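Long-range contacts in putative leucoanthocyanidin reductase 1 (Vitis vinifera, PDB 3I6I), which reduces leucoanthocyanidins to flavan-3-ols such as catechin, with NADPH as the hydride donor: residues Thr155-Asn160 against Val219-Ser224; Lys192-Ala197 against Cys281-Ser286. All coordinates share one frame; numbering follows the deposited sequence.

Overall arrangement
Along the chain the four segments alternate: 155-160 of contact 1 is followed by 192-197 of contact 2, then 219-224 and finally 281-286, so the two contacts interlock. Their centres are about 9 Å apart. Contact 1 is buried, where the parallel strands 155-158 and 217-220 lie side by side; contact 2 lies farther from the middle of the chain, where the loop after helix 266-277 meets strand 193-196 of a small mixed sheet. Asn160, a residue of the NADPH pocket, packs against Gln282, and Arg222 reaches the backbone of Phe285. The parallel strand pair and the small mixed sheet with its docked loop thus meet beside the nicotinamide end of the pocket.

Contact 1 of 2, residues Thr155-Asn160 against Val219-Ser224; sequences TYICCN and VHFRPS. With NDP (NADPH dihydro-nicotinamide-adenine-dinucleotide phosphate), chain B.
Cys158 O is gripped from several directions: Phe221 N donates to it over 3.1 Å, a water donates to it as well, and the CA-H of His220 makes a weaker approach. The same water lies in the plane of the His220 ring, 2.8 Å from His220 ND1, while NE2 on the far side of that ring is held by Asp292. A histidine suits this place because its two nitrogens can serve two polar partners at once. Before this point the segments pair as parallel strands, Val219 taking both parts. Val219 N gives a nearly straight bond to Tyr156 O (2.8 Å, 172° at the hydrogen), and Val219 O receives Cys158 N at 2.7 Å.

Beyond the pairing, Phe221 turns its ring under Cys159, whose CB sits over the ring centre, 3.7 Å from the centroid and only 12° off the normal. Ile157 CG2, anti to its backbone N, meets the same ring obliquely at CE1 (3.8 Å). Small cysteine and branched isoleucine thus pack closely against a broad aromatic, and helix 198-208 adds Phe204 to this greasy layer. Asn160 ties off the end: ND2 donates to Phe221 O at 3.0 Å, approaching from above the carbonyl plane, and also to a water shared with Arg222 NE. Asn160 O lies 2.7 Å from O7N of the NADPH carboxamide. The two parallel strands are linked through helix 198-208, after an excursion through strands of the small neighbouring sheet, as an elaborated beta-alpha-beta crossover of the NADP-binding Rossmann fold, the first strand ending at the cofactor pocket.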
loop_
_atom_site.group_PDB
_atom_site.type_symbol
_atom_site.label_atom_id
_atom_site.label_comp_id
_atom_site.label_asym_id
_atom_site.label_seq_id
_atom_site.Cartn_x
_atom_site.Cartn_y
_atom_site.Cartn_z
ATOM N N THR A 155 -4.057 10.770 7.197
ATOM C CA THR A 155 -4.802 9.516 7.115
ATOM C C THR A 155 -3.770 8.414 6.795
ATOM O O THR A 155 -2.993 8.566 5.877
ATOM C CB THR A 155 -5.925 9.567 6.037
ATOM O OG1 THR A 155 -6.920 10.549 6.387
ATOM C CG2 THR A 155 -6.622 8.218 5.893
ATOM N N TYR A 156 -3.796 7.348 7.577
ATOM C CA TYR A 156 -2.877 6.202 7.409
ATOM C C TYR A 156 -3.631 5.041 6.778
ATOM O O TYR A 156 -4.569 4.510 7.401
ATOM C CB TYR A 156 -2.310 5.771 8.765
ATOM C CG TYR A 156 -1.570 6.844 9.539
ATOM C CD1 TYR A 156 -0.767 7.797 8.891
ATOM C CD2 TYR A 156 -1.611 6.856 10.946
ATOM C CE1 TYR A 156 -0.080 8.753 9.610
ATOM C CE2 TYR A 156 -0.887 7.807 11.684
ATOM C CZ TYR A 156 -0.121 8.748 11.007
ATOM O OH TYR A 156 0.582 9.756 11.671
ATOM N N ILE A 157 -3.266 4.701 5.536
ATOM C CA ILE A 157 -3.928 3.646 4.764
ATOM C C ILE A 157 -3.322 2.291 5.100
ATOM O O ILE A 157 -2.186 1.972 4.676
ATOM C CB ILE A 157 -3.864 3.895 3.214
ATOM C CG1 ILE A 157 -4.550 5.182 2.774
ATOM C CG2 ILE A 157 -4.477 2.659 2.432
ATOM C CD1 ILE A 157 -6.106 5.253 3.079
ATOM N N CYS A 158 -4.041 1.491 5.866
ATOM C CA CYS A 158 -3.544 0.159 6.301
ATOM C C CYS A 158 -4.341 -0.884 5.522
ATOM O O CYS A 158 -5.260 -1.549 6.046
ATOM C CB CYS A 158 -3.645 -0.028 7.824
ATOM S SG CYS A 158 -2.798 1.301 8.788
ATOM N N CYS A 159 -3.990 -1.012 4.242
ATOM C CA CYS A 159 -4.793 -1.776 3.322
ATOM C C CYS A 159 -4.494 -3.283 3.236
ATOM O O CYS A 159 -5.103 -3.995 2.404
ATOM C CB CYS A 159 -4.765 -1.175 1.923
ATOM S SG CYS A 159 -3.074 -1.073 1.271
ATOM N N ASN A 160 -3.558 -3.755 4.030
ATOM C CA ASN A 160 -3.260 -5.184 4.111
ATOM C C ASN A 160 -2.664 -5.667 2.775
ATOM O O ASN A 160 -1.938 -4.910 2.170
ATOM C CB ASN A 160 -4.460 -5.976 4.605
ATOM C CG ASN A 160 -4.698 -5.760 6.098
ATOM O OD1 ASN A 160 -3.751 -5.735 6.905
ATOM N ND2 ASN A 160 -5.973 -5.546 6.472
ATOM N N VAL A 219 -6.993 3.896 8.574
ATOM C CA VAL A 219 -8.047 3.272 7.783
ATOM C C VAL A 219 -7.635 1.833 7.440
ATOM O O VAL A 219 -6.647 1.588 6.691
ATOM C CB VAL A 219 -8.336 4.034 6.501
ATOM C CG1 VAL A 219 -9.452 3.344 5.746
ATOM C CG2 VAL A 219 -8.706 5.504 6.826
ATOM N N HIS A 220 -8.392 0.884 7.959
ATOM C CA HIS A 220 -8.068 -0.551 7.837
ATOM C C HIS A 220 -8.940 -1.165 6.755
ATOM O O HIS A 220 -10.148 -0.914 6.708
ATOM C CB HIS A 220 -8.242 -1.266 9.167
ATOM C CG HIS A 220 -7.449 -0.639 10.283
ATOM N ND1 HIS A 220 -6.112 -0.930 10.485
ATOM C CD2 HIS A 220 -7.778 0.308 11.190
ATOM C CE1 HIS A 220 -5.665 -0.203 11.502
ATOM N NE2 HIS A 220 -6.659 0.534 11.971
ATOM N N PHE A 221 -8.340 -1.973 5.868
ATOM C CA PHE A 221 -9.111 -2.624 4.832
ATOM C C PHE A 221 -9.407 -4.063 5.246
ATOM O O PHE A 221 -8.535 -4.928 5.124
ATOM C CB PHE A 221 -8.410 -2.622 3.467
ATOM C CG PHE A 221 -8.359 -1.280 2.755
ATOM C CD1 PHE A 221 -7.934 -0.124 3.402
ATOM C CD2 PHE A 221 -8.618 -1.219 1.380
ATOM C CE1 PHE A 221 -7.886 1.088 2.717
ATOM C CE2 PHE A 221 -8.521 0.004 0.665
ATOM C CZ PHE A 221 -8.151 1.153 1.362
ATOM N N ARG A 222 -10.633 -4.335 5.667
ATOM C CA ARG A 222 -11.005 -5.678 6.096
ATOM C C ARG A 222 -12.230 -6.211 5.376
ATOM O O ARG A 222 -13.252 -6.536 6.030
ATOM C CB ARG A 222 -11.230 -5.714 7.589
ATOM C CG ARG A 222 -10.039 -5.327 8.412
ATOM C CD ARG A 222 -10.237 -5.703 9.852
ATOM N NE ARG A 222 -8.989 -5.673 10.613
ATOM C CZ ARG A 222 -8.886 -5.953 11.918
ATOM N NH1 ARG A 222 -9.965 -6.182 12.655
ATOM N NH2 ARG A 222 -7.702 -5.956 12.521
ATOM N N PRO A 223 -12.136 -6.340 4.028
ATOM C CA PRO A 223 -13.247 -6.930 3.304
ATOM C C PRO A 223 -13.474 -8.398 3.717
ATOM O O PRO A 223 -12.608 -9.281 3.505
ATOM C CB PRO A 223 -12.813 -6.797 1.828
ATOM C CG PRO A 223 -11.310 -6.869 1.892
ATOM C CD PRO A 223 -11.029 -6.016 3.116
ATOM N N SER A 224 -14.621 -8.662 4.328
ATOM C CA SER A 224 -14.884 -9.966 4.916
ATOM C C SER A 224 -14.806 -11.129 3.893
ATOM O O SER A 224 -14.420 -12.231 4.243
ATOM C CB SER A 224 -16.235 -9.980 5.668
ATOM O OG SER A 224 -17.317 -9.778 4.757
HETATM P PA NDP B . 7.684 1.590 -5.987
HETATM O O1A NDP B . 9.171 1.377 -5.837
HETATM O O2A NDP B . 6.874 0.624 -7.038
HETATM O O5B NDP B . 7.258 3.085 -6.402
HETATM C C5B NDP B . 7.823 4.175 -5.744
HETATM C C4B NDP B . 7.478 5.450 -6.414
HETATM O O4B NDP B . 8.124 6.451 -5.536
HETATM C C3B NDP B . 8.145 5.588 -7.807
HETATM O O3B NDP B . 7.315 6.351 -8.723
HETATM C C2B NDP B . 9.426 6.360 -7.502
HETATM O O2B NDP B . 9.829 7.107 -8.650
HETATM C C1B NDP B . 8.902 7.324 -6.440
HETATM N N9A NDP B . 9.913 7.987 -5.616
HETATM C C8A NDP B . 10.795 7.373 -4.828
HETATM N N7A NDP B . 11.532 8.294 -4.204
HETATM C C5A NDP B . 11.105 9.502 -4.584
HETATM C C6A NDP B . 11.494 10.806 -4.269
HETATM N N6A NDP B . 12.482 11.029 -3.400
HETATM N N1A NDP B . 10.848 11.836 -4.850
HETATM C C2A NDP B . 9.844 11.613 -5.696
HETATM N N3A NDP B . 9.431 10.379 -6.013
HETATM C C4A NDP B . 10.063 9.312 -5.474
HETATM O O3 NDP B . 7.018 1.374 -4.548
HETATM P PN NDP B . 5.787 0.399 -4.091
HETATM O O1N NDP B . 4.487 0.546 -4.787
HETATM O O2N NDP B . 6.451 -1.027 -4.035
HETATM O O5D NDP B . 5.721 0.852 -2.512
HETATM C C5D NDP B . 4.909 1.968 -2.118
HETATM C C4D NDP B . 4.459 1.768 -0.699
HETATM O O4D NDP B . 3.522 0.658 -0.787
HETATM C C3D NDP B . 5.537 1.363 0.276
HETATM O O3D NDP B . 5.227 1.922 1.549
HETATM C C2D NDP B . 5.362 -0.142 0.352
HETATM O O2D NDP B . 5.725 -0.553 1.655
HETATM C C1D NDP B . 3.855 -0.323 0.186
HETATM N N1N NDP B . 3.421 -1.578 -0.527
HETATM C C2N NDP B . 2.327 -2.350 -0.067
HETATM C C3N NDP B . 2.182 -3.612 -0.466
HETATM C C7N NDP B . 0.970 -4.431 0.017
HETATM O O7N NDP B . 0.105 -3.917 0.736
HETATM N N7N NDP B . 0.874 -5.665 -0.446
HETATM C C4N NDP B . 3.221 -4.229 -1.415
HETATM C C5N NDP B . 3.936 -3.151 -2.223
HETATM C C6N NDP B . 3.956 -1.892 -1.805
HETATM P P2B NDP B . 11.254 6.669 -9.424
HETATM O O1X NDP B . 11.078 5.344 -10.073
HETATM O O2X NDP B . 11.536 7.905 -10.383
HETATM O O3X NDP B . 12.372 6.645 -8.304
HETATM O O HOH W 1 -5.088 -2.911 8.866
HETATM O O HOH W 2 -6.457 -5.280 9.419
#

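Contact 2 of 2, residues Lys192-Ala197 against Cys281-Ser286; sequences KAYFVA and CQVNFS
Gln282 reaches across to Ala193 and to the backbone of Tyr194, and with Gln282 and Ala193 both buried this is the tightly packed part of the contact. Gln282 CD, carried outward by an extended chain (chi2 -169°), lies 4.0 Å from Ala193 CB; the terminal amide lies beside Tyr194 N. Ala193 suits the spot because its lone methyl lets the glutamine lie close to the strand, with Ile276 and Phe277 of helix 266-277 packed nearby. Asn160, of the NADPH pocket, touches the glutamine too. An alanine in place of Gln282 would probably open a gap beside Ala193 CB and Tyr194 N and take away the chain that backs Asn160 OD1.

The other half of the contact lies nearer the solvent, its residues Lys192, Tyr194 and Val283 all partly exposed. Val283 offers one methyl, CG1, which sits 3.7 Å from Tyr194 CE1, obliquely to the ring, and 3.9 Å from Lys192 CB. A beta-branched valine gives a compact apolar knob that can touch the ring and the base of the lysine together. The Lys192 side chain takes no polar part here: it bends at chi2 (-76°), which turns CD aside, and the amine ends at Glu232 in a salt bridge. A water also bridges the backbones, donating to Lys192 O at 2.8 Å and accepting from Gln282 N at 3.1 Å. The pairing docks a C-terminal loop on the central strand of a small mixed sheet, in the part of NmrA-like reductases that probably forms the substrate-binding region next to the Rossmann fold.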
loop_
_atom_site.group_PDB
_atom_site.type_symbol
_atom_site.label_atom_id
_atom_site.label_comp_id
_atom_site.label_asym_id
_atom_site.label_seq_id
_atom_site.Cartn_x
_atom_site.Cartn_y
_atom_site.Cartn_z
ATOM N N LYS A 192 -5.327 -16.235 8.895
ATOM C CA LYS A 192 -6.026 -15.322 8.007
ATOM C C LYS A 192 -5.271 -14.042 7.614
ATOM O O LYS A 192 -4.517 -13.498 8.407
ATOM C CB LYS A 192 -7.342 -14.892 8.670
ATOM C CG LYS A 192 -8.357 -16.037 8.844
ATOM C CD LYS A 192 -9.045 -16.418 7.582
ATOM C CE LYS A 192 -10.272 -17.305 7.816
ATOM N NZ LYS A 192 -11.072 -17.522 6.554
ATOM N N ALA A 193 -5.476 -13.606 6.377
ATOM C CA ALA A 193 -4.997 -12.303 5.893
ATOM C C ALA A 193 -6.102 -11.696 5.046
ATOM O O ALA A 193 -7.027 -12.401 4.645
ATOM C CB ALA A 193 -3.726 -12.468 5.091
ATOM N N TYR A 194 -6.041 -10.386 4.793
ATOM C CA TYR A 194 -6.972 -9.720 3.895
ATOM C C TYR A 194 -6.295 -9.387 2.585
ATOM O O TYR A 194 -5.242 -8.785 2.555
ATOM C CB TYR A 194 -7.528 -8.430 4.513
ATOM C CG TYR A 194 -8.421 -8.645 5.709
ATOM C CD1 TYR A 194 -7.923 -8.546 6.998
ATOM C CD2 TYR A 194 -9.766 -8.950 5.545
ATOM C CE1 TYR A 194 -8.749 -8.752 8.101
ATOM C CE2 TYR A 194 -10.591 -9.116 6.625
ATOM C CZ TYR A 194 -10.076 -9.032 7.896
ATOM O OH TYR A 194 -10.965 -9.253 8.908
ATOM N N PHE A 195 -6.919 -9.790 1.495
ATOM C CA PHE A 195 -6.400 -9.554 0.134
ATOM C C PHE A 195 -7.293 -8.582 -0.603
ATOM O O PHE A 195 -8.525 -8.701 -0.606
ATOM C CB PHE A 195 -6.306 -10.879 -0.642
ATOM C CG PHE A 195 -5.424 -11.882 0.013
ATOM C CD1 PHE A 195 -4.070 -11.912 -0.246
ATOM C CD2 PHE A 195 -5.933 -12.760 0.973
ATOM C CE1 PHE A 195 -3.240 -12.828 0.373
ATOM C CE2 PHE A 195 -5.103 -13.680 1.611
ATOM C CZ PHE A 195 -3.740 -13.721 1.296
ATOM N N VAL A 196 -6.664 -7.586 -1.200
ATOM C CA VAL A 196 -7.383 -6.476 -1.812
ATOM C C VAL A 196 -6.859 -6.239 -3.212
ATOM O O VAL A 196 -5.621 -6.137 -3.451
ATOM C CB VAL A 196 -7.183 -5.204 -0.979
ATOM C CG1 VAL A 196 -8.024 -4.046 -1.561
ATOM C CG2 VAL A 196 -7.532 -5.457 0.489
ATOM N N ALA A 197 -7.774 -6.146 -4.172
ATOM C CA ALA A 197 -7.376 -5.765 -5.512
ATOM C C ALA A 197 -6.669 -4.415 -5.555
ATOM O O ALA A 197 -7.087 -3.468 -4.920
ATOM C CB ALA A 197 -8.591 -5.727 -6.477
ATOM N N CYS A 281 -0.578 -10.871 12.049
ATOM C CA CYS A 281 -0.513 -9.399 12.298
ATOM C C CYS A 281 -1.679 -8.570 11.706
ATOM O O CYS A 281 -1.973 -7.472 12.188
ATOM C CB CYS A 281 0.854 -8.836 11.842
ATOM S SG CYS A 281 1.037 -8.683 10.089
ATOM N N GLN A 282 -2.327 -9.055 10.653
ATOM C CA GLN A 282 -3.413 -8.306 10.000
ATOM C C GLN A 282 -4.742 -8.462 10.731
ATOM O O GLN A 282 -5.663 -7.644 10.549
ATOM C CB GLN A 282 -3.614 -8.747 8.565
ATOM C CG GLN A 282 -2.391 -8.554 7.702
ATOM C CD GLN A 282 -2.609 -8.742 6.197
ATOM O OE1 GLN A 282 -1.663 -8.542 5.390
ATOM N NE2 GLN A 282 -3.790 -9.107 5.810
ATOM N N VAL A 283 -4.888 -9.551 11.476
ATOM C CA VAL A 283 -6.199 -9.899 12.047
ATOM C C VAL A 283 -6.281 -9.901 13.577
ATOM O O VAL A 283 -7.355 -10.117 14.117
ATOM C CB VAL A 283 -6.660 -11.268 11.546
ATOM C CG1 VAL A 283 -6.834 -11.247 10.009
ATOM C CG2 VAL A 283 -5.654 -12.358 11.985
ATOM N N ASN A 284 -5.175 -9.679 14.279
ATOM C CA ASN A 284 -5.114 -9.904 15.699
ATOM C C ASN A 284 -5.433 -8.718 16.607
ATOM O O ASN A 284 -5.086 -8.739 17.780
ATOM C CB ASN A 284 -3.768 -10.523 16.079
ATOM C CG ASN A 284 -2.640 -9.580 15.921
ATOM O OD1 ASN A 284 -2.834 -8.422 15.535
ATOM N ND2 ASN A 284 -1.434 -10.050 16.212
ATOM N N PHE A 285 -6.060 -7.686 16.062
ATOM C CA PHE A 285 -6.457 -6.522 16.828
ATOM C C PHE A 285 -7.840 -6.055 16.420
ATOM O O PHE A 285 -8.278 -6.259 15.291
ATOM C CB PHE A 285 -5.470 -5.335 16.654
ATOM C CG PHE A 285 -5.302 -4.842 15.217
ATOM C CD1 PHE A 285 -4.443 -5.506 14.316
ATOM C CD2 PHE A 285 -5.975 -3.728 14.756
ATOM C CE1 PHE A 285 -4.300 -5.043 13.010
ATOM C CE2 PHE A 285 -5.818 -3.257 13.456
ATOM C CZ PHE A 285 -4.965 -3.912 12.585
ATOM N N SER A 286 -8.497 -5.410 17.370
ATOM C CA SER A 286 -9.770 -4.780 17.167
ATOM C C SER A 286 -9.629 -3.405 16.528
ATOM O O SER A 286 -8.682 -2.663 16.814
ATOM C CB SER A 286 -10.500 -4.626 18.500
ATOM O OG SER A 286 -11.724 -3.952 18.273
HETATM O O HOH W 3 -2.411 -11.923 9.453
#